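Local coordinates for protein lovastatin nonaketide synthase, polyketide synthase component (Aspergillus terreus, PDB 7CPX) that builds dihydromonacolin L, the nonaketide precursor of lovastatin, from malonyl-CoA as a multidomain iterative polyketide synthase working together with its partner LovC, at residues 2151-2156 against 2174-2179; 2205-2210 against 2232-2237. The protein carries 2 engineered substitutions. All blocks are in the same frame, centred on the assembly; numbering follows the deposited sequence.

Contact 1. Residues 2151-2156 against 2174-2179; sequences TLFAAD and RWMVQH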
loop_
_atom_site.group_PDB
_atom_site.type_symbol
_atom_site.label_atom_id
_atom_site.label_comp_id
_atom_site.label_asym_id
_atom_site.label_seq_id
_atom_site.Cartn_x
_atom_site.Cartn_y
_atom_site.Cartn_z
ATOM N N THR A 2151 -25.952 -12.710 42.027
ATOM C CA THR A 2151 -25.593 -12.999 43.408
ATOM C C THR A 2151 -26.481 -14.108 43.957
ATOM O O THR A 2151 -27.698 -14.109 43.748
ATOM C CB THR A 2151 -25.724 -11.742 44.266
ATOM O OG1 THR A 2151 -24.749 -10.776 43.856
ATOM C CG2 THR A 2151 -25.519 -12.076 45.736
ATOM N N LEU A 2152 -25.865 -15.056 44.662
ATOM C CA LEU A 2152 -26.565 -16.215 45.189
ATOM C C LEU A 2152 -26.516 -16.328 46.703
ATOM O O LEU A 2152 -27.184 -17.208 47.258
ATOM C CB LEU A 2152 -25.981 -17.503 44.593
ATOM C CG LEU A 2152 -26.207 -17.719 43.100
ATOM C CD1 LEU A 2152 -25.322 -18.840 42.612
ATOM C CD2 LEU A 2152 -27.662 -18.035 42.825
ATOM N N PHE A 2153 -25.756 -15.477 47.385
ATOM C CA PHE A 2153 -25.498 -15.638 48.805
ATOM C C PHE A 2153 -25.642 -14.304 49.521
ATOM O O PHE A 2153 -25.460 -13.237 48.929
ATOM C CB PHE A 2153 -24.100 -16.213 49.036
ATOM C CG PHE A 2153 -23.864 -17.517 48.329
ATOM C CD1 PHE A 2153 -24.375 -18.697 48.835
ATOM C CD2 PHE A 2153 -23.138 -17.559 47.155
ATOM C CE1 PHE A 2153 -24.163 -19.895 48.184
ATOM C CE2 PHE A 2153 -22.921 -18.752 46.500
ATOM C CZ PHE A 2153 -23.434 -19.924 47.014
ATOM N N ALA A 2154 -25.965 -14.381 50.808
ATOM C CA ALA A 2154 -26.164 -13.200 51.631
ATOM C C ALA A 2154 -24.862 -12.794 52.308
ATOM O O ALA A 2154 -24.054 -13.636 52.707
ATOM C CB ALA A 2154 -27.241 -13.451 52.687
ATOM N N ALA A 2155 -24.669 -11.480 52.437
ATOM C CA ALA A 2155 -23.462 -10.949 53.054
ATOM C C ALA A 2155 -23.477 -11.056 54.573
ATOM O O ALA A 2155 -22.420 -10.928 55.198
ATOM C CB ALA A 2155 -23.270 -9.485 52.654
ATOM N N ASP A 2156 -24.643 -11.285 55.177
ATOM C CA ASP A 2156 -24.786 -11.319 56.628
ATOM C C ASP A 2156 -24.855 -12.742 57.169
ATOM O O ASP A 2156 -25.503 -12.987 58.192
ATOM C CB ASP A 2156 -26.026 -10.534 57.052
ATOM C CG ASP A 2156 -27.303 -11.090 56.451
ATOM O OD1 ASP A 2156 -27.221 -12.050 55.656
ATOM O OD2 ASP A 2156 -28.391 -10.568 56.775
ATOM N N ARG A 2174 -13.931 -19.056 46.897
ATOM C CA ARG A 2174 -13.665 -17.837 46.143
ATOM C C ARG A 2174 -14.821 -17.532 45.200
ATOM O O ARG A 2174 -15.204 -16.369 45.029
ATOM C CB ARG A 2174 -12.344 -17.944 45.381
ATOM C CG ARG A 2174 -12.385 -18.753 44.097
ATOM C CD ARG A 2174 -11.089 -18.604 43.325
ATOM N NE ARG A 2174 -10.833 -17.214 42.963
ATOM C CZ ARG A 2174 -11.342 -16.606 41.900
ATOM N NH1 ARG A 2174 -12.146 -17.237 41.061
ATOM N NH2 ARG A 2174 -11.042 -15.331 41.676
ATOM N N TRP A 2175 -15.409 -18.567 44.596
ATOM C CA TRP A 2175 -16.595 -18.361 43.773
ATOM C C TRP A 2175 -17.756 -17.830 44.607
ATOM O O TRP A 2175 -18.472 -16.913 44.185
ATOM C CB TRP A 2175 -16.974 -19.674 43.087
ATOM C CG TRP A 2175 -18.323 -19.661 42.467
ATOM C CD1 TRP A 2175 -18.640 -19.272 41.203
ATOM C CD2 TRP A 2175 -19.548 -20.063 43.084
ATOM N NE1 TRP A 2175 -19.989 -19.403 40.992
ATOM C CE2 TRP A 2175 -20.570 -19.888 42.134
ATOM C CE3 TRP A 2175 -19.879 -20.551 44.350
ATOM C CZ2 TRP A 2175 -21.898 -20.182 42.410
ATOM C CZ3 TRP A 2175 -21.198 -20.846 44.619
ATOM C CH2 TRP A 2175 -22.192 -20.660 43.657
ATOM N N MET A 2176 -17.951 -18.394 45.800
ATOM C CA MET A 2176 -19.000 -17.916 46.691
ATOM C C MET A 2176 -18.847 -16.427 46.959
ATOM O O MET A 2176 -19.795 -15.651 46.789
ATOM C CB MET A 2176 -18.954 -18.687 48.009
ATOM C CG MET A 2176 -19.625 -20.037 48.002
ATOM S SD MET A 2176 -19.557 -20.740 49.659
ATOM C CE MET A 2176 -20.675 -22.122 49.505
ATOM N N VAL A 2177 -17.653 -16.011 47.382
ATOM C CA VAL A 2177 -17.442 -14.597 47.682
ATOM C C VAL A 2177 -17.611 -13.760 46.425
ATOM O O VAL A 2177 -18.104 -12.627 46.487
ATOM C CB VAL A 2177 -16.065 -14.365 48.337
ATOM C CG1 VAL A 2177 -14.961 -14.885 47.459
ATOM C CG2 VAL A 2177 -15.855 -12.889 48.620
ATOM N N GLN A 2178 -17.209 -14.291 45.270
ATOM C CA GLN A 2178 -17.510 -13.620 44.013
ATOM C C GLN A 2178 -19.007 -13.488 43.788
ATOM O O GLN A 2178 -19.433 -12.632 43.006
ATOM C CB GLN A 2178 -16.882 -14.376 42.843
ATOM C CG GLN A 2178 -15.395 -14.147 42.681
ATOM C CD GLN A 2178 -14.833 -14.843 41.459
ATOM O OE1 GLN A 2178 -15.215 -15.969 41.141
ATOM N NE2 GLN A 2178 -13.927 -14.170 40.759
ATOM N N HIS A 2179 -19.813 -14.315 44.452
ATOM C CA HIS A 2179 -21.260 -14.299 44.287
ATOM C C HIS A 2179 -21.968 -14.075 45.619
ATOM O O HIS A 2179 -22.960 -14.736 45.936
ATOM C CB HIS A 2179 -21.742 -15.584 43.622
ATOM C CG HIS A 2179 -21.487 -15.626 42.149
ATOM N ND1 HIS A 2179 -20.354 -16.190 41.604
ATOM C CD2 HIS A 2179 -22.212 -15.158 41.106
ATOM C CE1 HIS A 2179 -20.397 -16.075 40.288
ATOM N NE2 HIS A 2179 -21.514 -15.453 39.961
#

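Contact 2. Residues 2205-2210 against 2232-2237; sequences GGRVTV and HLPPVG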
loop_
_atom_site.group_PDB
_atom_site.type_symbol
_atom_site.label_atom_id
_atom_site.label_comp_id
_atom_site.label_asym_id
_atom_site.label_seq_id
_atom_site.Cartn_x
_atom_site.Cartn_y
_atom_site.Cartn_z
ATOM N N GLY A 2205 -13.995 -9.381 48.292
ATOM C CA GLY A 2205 -15.088 -8.813 49.054
ATOM C C GLY A 2205 -15.747 -9.798 49.997
ATOM O O GLY A 2205 -16.977 -9.831 50.106
ATOM N N GLY A 2206 -14.944 -10.609 50.681
ATOM C CA GLY A 2206 -15.476 -11.535 51.661
ATOM C C GLY A 2206 -14.429 -12.036 52.631
ATOM O O GLY A 2206 -13.312 -12.377 52.232
ATOM N N ARG A 2207 -14.783 -12.090 53.913
ATOM C CA ARG A 2207 -13.867 -12.553 54.949
ATOM C C ARG A 2207 -13.892 -14.075 54.981
ATOM O O ARG A 2207 -14.923 -14.684 55.283
ATOM C CB ARG A 2207 -14.252 -11.963 56.301
ATOM C CG ARG A 2207 -13.345 -12.388 57.442
ATOM C CD ARG A 2207 -13.605 -11.568 58.697
ATOM N NE ARG A 2207 -14.988 -11.674 59.152
ATOM C CZ ARG A 2207 -15.482 -11.035 60.204
ATOM N NH1 ARG A 2207 -14.733 -10.228 60.939
ATOM N NH2 ARG A 2207 -16.760 -11.210 60.528
ATOM N N VAL A 2208 -12.759 -14.692 54.665
ATOM C CA VAL A 2208 -12.626 -16.142 54.638
ATOM C C VAL A 2208 -11.669 -16.558 55.743
ATOM O O VAL A 2208 -10.606 -15.952 55.920
ATOM C CB VAL A 2208 -12.132 -16.638 53.268
ATOM C CG1 VAL A 2208 -12.096 -18.153 53.241
ATOM C CG2 VAL A 2208 -13.023 -16.101 52.165
ATOM N N THR A 2209 -12.052 -17.590 56.488
ATOM C CA THR A 2209 -11.239 -18.092 57.585
ATOM C C THR A 2209 -11.237 -19.612 57.550
ATOM O O THR A 2209 -12.127 -20.238 56.973
ATOM C CB THR A 2209 -11.753 -17.595 58.943
ATOM O OG1 THR A 2209 -10.949 -18.147 59.993
ATOM C CG2 THR A 2209 -13.204 -18.004 59.148
ATOM N N VAL A 2210 -10.218 -20.197 58.174
ATOM C CA VAL A 2210 -10.080 -21.644 58.296
ATOM C C VAL A 2210 -10.335 -22.021 59.748
ATOM O O VAL A 2210 -9.845 -21.358 60.669
ATOM C CB VAL A 2210 -8.694 -22.129 57.832
ATOM C CG1 VAL A 2210 -8.447 -21.716 56.393
ATOM C CG2 VAL A 2210 -7.601 -21.591 58.742
ATOM N N HIS A 2232 -16.680 -13.611 65.956
ATOM C CA HIS A 2232 -17.752 -12.640 65.739
ATOM C C HIS A 2232 -18.299 -12.716 64.318
ATOM O O HIS A 2232 -18.784 -11.722 63.773
ATOM C CB HIS A 2232 -17.280 -11.217 66.052
ATOM C CG HIS A 2232 -16.767 -11.047 67.449
ATOM N ND1 HIS A 2232 -17.024 -11.957 68.452
ATOM C CD2 HIS A 2232 -16.010 -10.075 68.008
ATOM C CE1 HIS A 2232 -16.449 -11.550 69.569
ATOM N NE2 HIS A 2232 -15.826 -10.412 69.328
ATOM N N LEU A 2233 -18.225 -13.894 63.710
ATOM C CA LEU A 2233 -18.775 -14.090 62.382
ATOM C C LEU A 2233 -20.296 -14.183 62.446
ATOM O O LEU A 2233 -20.864 -14.548 63.478
ATOM C CB LEU A 2233 -18.204 -15.356 61.757
ATOM C CG LEU A 2233 -16.683 -15.510 61.797
ATOM C CD1 LEU A 2233 -16.270 -16.864 61.248
ATOM C CD2 LEU A 2233 -16.007 -14.392 61.023
ATOM N N PRO A 2234 -20.985 -13.860 61.355
ATOM C CA PRO A 2234 -22.445 -13.987 61.339
ATOM C C PRO A 2234 -22.870 -15.430 61.536
ATOM O O PRO A 2234 -22.048 -16.351 61.415
ATOM C CB PRO A 2234 -22.832 -13.478 59.942
ATOM C CG PRO A 2234 -21.715 -12.606 59.533
ATOM C CD PRO A 2234 -20.482 -13.207 60.133
ATOM N N PRO A 2235 -24.144 -15.671 61.844
ATOM C CA PRO A 2235 -24.605 -17.051 62.022
ATOM C C PRO A 2235 -24.468 -17.854 60.739
ATOM O O PRO A 2235 -24.550 -17.318 59.631
ATOM C CB PRO A 2235 -26.076 -16.888 62.425
ATOM C CG PRO A 2235 -26.192 -15.485 62.912
ATOM C CD PRO A 2235 -25.215 -14.697 62.106
ATOM N N VAL A 2236 -24.257 -19.159 60.903
ATOM C CA VAL A 2236 -24.090 -20.038 59.752
ATOM C C VAL A 2236 -25.392 -20.077 58.968
ATOM O O VAL A 2236 -26.428 -20.529 59.473
ATOM C CB VAL A 2236 -23.662 -21.440 60.194
ATOM C CG1 VAL A 2236 -23.461 -22.332 58.986
ATOM C CG2 VAL A 2236 -22.390 -21.371 61.021
ATOM N N GLY A 2237 -25.345 -19.604 57.727
ATOM C CA GLY A 2237 -26.503 -19.605 56.857
ATOM C C GLY A 2237 -26.464 -20.706 55.819
ATOM O O GLY A 2237 -27.417 -20.880 55.056
#

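Contact 1. Residues 2151-2156 against 2174-2179
Leu-2152 and Phe-2153 both turn their backbone N-H groups to the carbonyl O of His-2179, in the segment that follows on from helix 2167-2178. The bond from Leu-2152 N to His-2179 O is 3.2 Å long and fairly straight, with the donor above the carbonyl plane. The second bond, from Phe-2153 N, is weak. The same oxygen also lies at the edge of the Phe-2153 ring, near CD2. Within segment 2174-2179, His-2179 ND1 donates back to Trp-2175 O at 3.3 Å, with the acceptor close to the imidazole plane. This bond can hold the imidazole in its present rotation.

The remaining contacts are apolar. The Phe-2153 ring and the six-membered ring of Trp-2175 are almost perpendicular, at 86°, with centroids 5.4 Å apart. Phe-2153 brings CE2 and CZ to CZ3 of Trp-2175. Met-2176 makes an off-centre CH-pi contact through CG, and its SD lies 5.0 Å from the Phe-2153 ring centroid, a Met-aromatic contact. Leu-2152 CD1 meets Trp-2175 CZ2 at 3.7 Å.

Trp-2175 NE1 is hydrogen-bonded to Asp-2148 OD2. The chemistry implies a mostly buried apolar contact within the ketoreductase domain, with one backbone carbonyl accepting from two N-H groups of the loop.

Contact 2. Residues 2205-2210 against 2232-2237
His-2232, whose carbonyl O lies 3.9 Å from Arg-2207 NH2, is held by a hydrogen bond from its ND1 to O of Lys-2229. The bond links the imidazole to the last turn of helix 2218-2230, and the end of the side chain leads away from segment 2205-2210. His-2232 itself has positive phi and closes this helix with a Schellman motif. No hydrogen bond joins the two segments, so side-chain packing makes the contact.

Leu-2233 carries it with both of its methyl groups. CD2 lies over one face of the Arg-2207 guanidinium, 3.3 Å from NH2 and 3.5 Å from NE. In Arg-2207, CG is anti to the backbone N (chi1 -180°), and the chain bends at chi3 before the guanidinium that meets Leu-2233. Its NE has a weak hydrogen bond to ND1 of His-2183. CD of Pro-2234 lies at the edge of the guanidinium, near its plane, 4.2 Å from NH2. The other methyl, Leu-2233 CD1, meets Thr-2209 CG2 at 3.9 Å. Thr-2209 OG1 makes a weak bond to Val-2210 O.

The contact lies at the protein surface. Strand 2207-2210 is the outermost strand on one side of the parallel ketoreductase sheet and pairs with strand 2183-2187. Leu-2233 rests on Val-2185 of that strand. From the other face, Val-2208 meets helix 2195-2203. Helix 2218-2230 lies in the crossover between strands 2207-2210 and 2236-2241, as in Rossmann folds.

How the contacts relate
Both contacts belong to the ketoreductase domain and follow each other along the chain without nesting or crossing. Contact 1 closes first. It joins the loop ahead of strand 2158-2162 to the end of helix 2167-2178, and so brackets the first strand and helix of the parallel sheet. The chain then runs through strand 2183-2187 and helix 2195-2203. Contact 2 closes around helix 2218-2230, tying edge strand 2207-2210 to the approach to strand 2236-2241. Their centres are about 11 Å apart. Val-2177 packs on Gly-2205 and Gly-2206, and Asp-2156 packs on Pro-2234, so each segment of contact 1 touches one of contact 2.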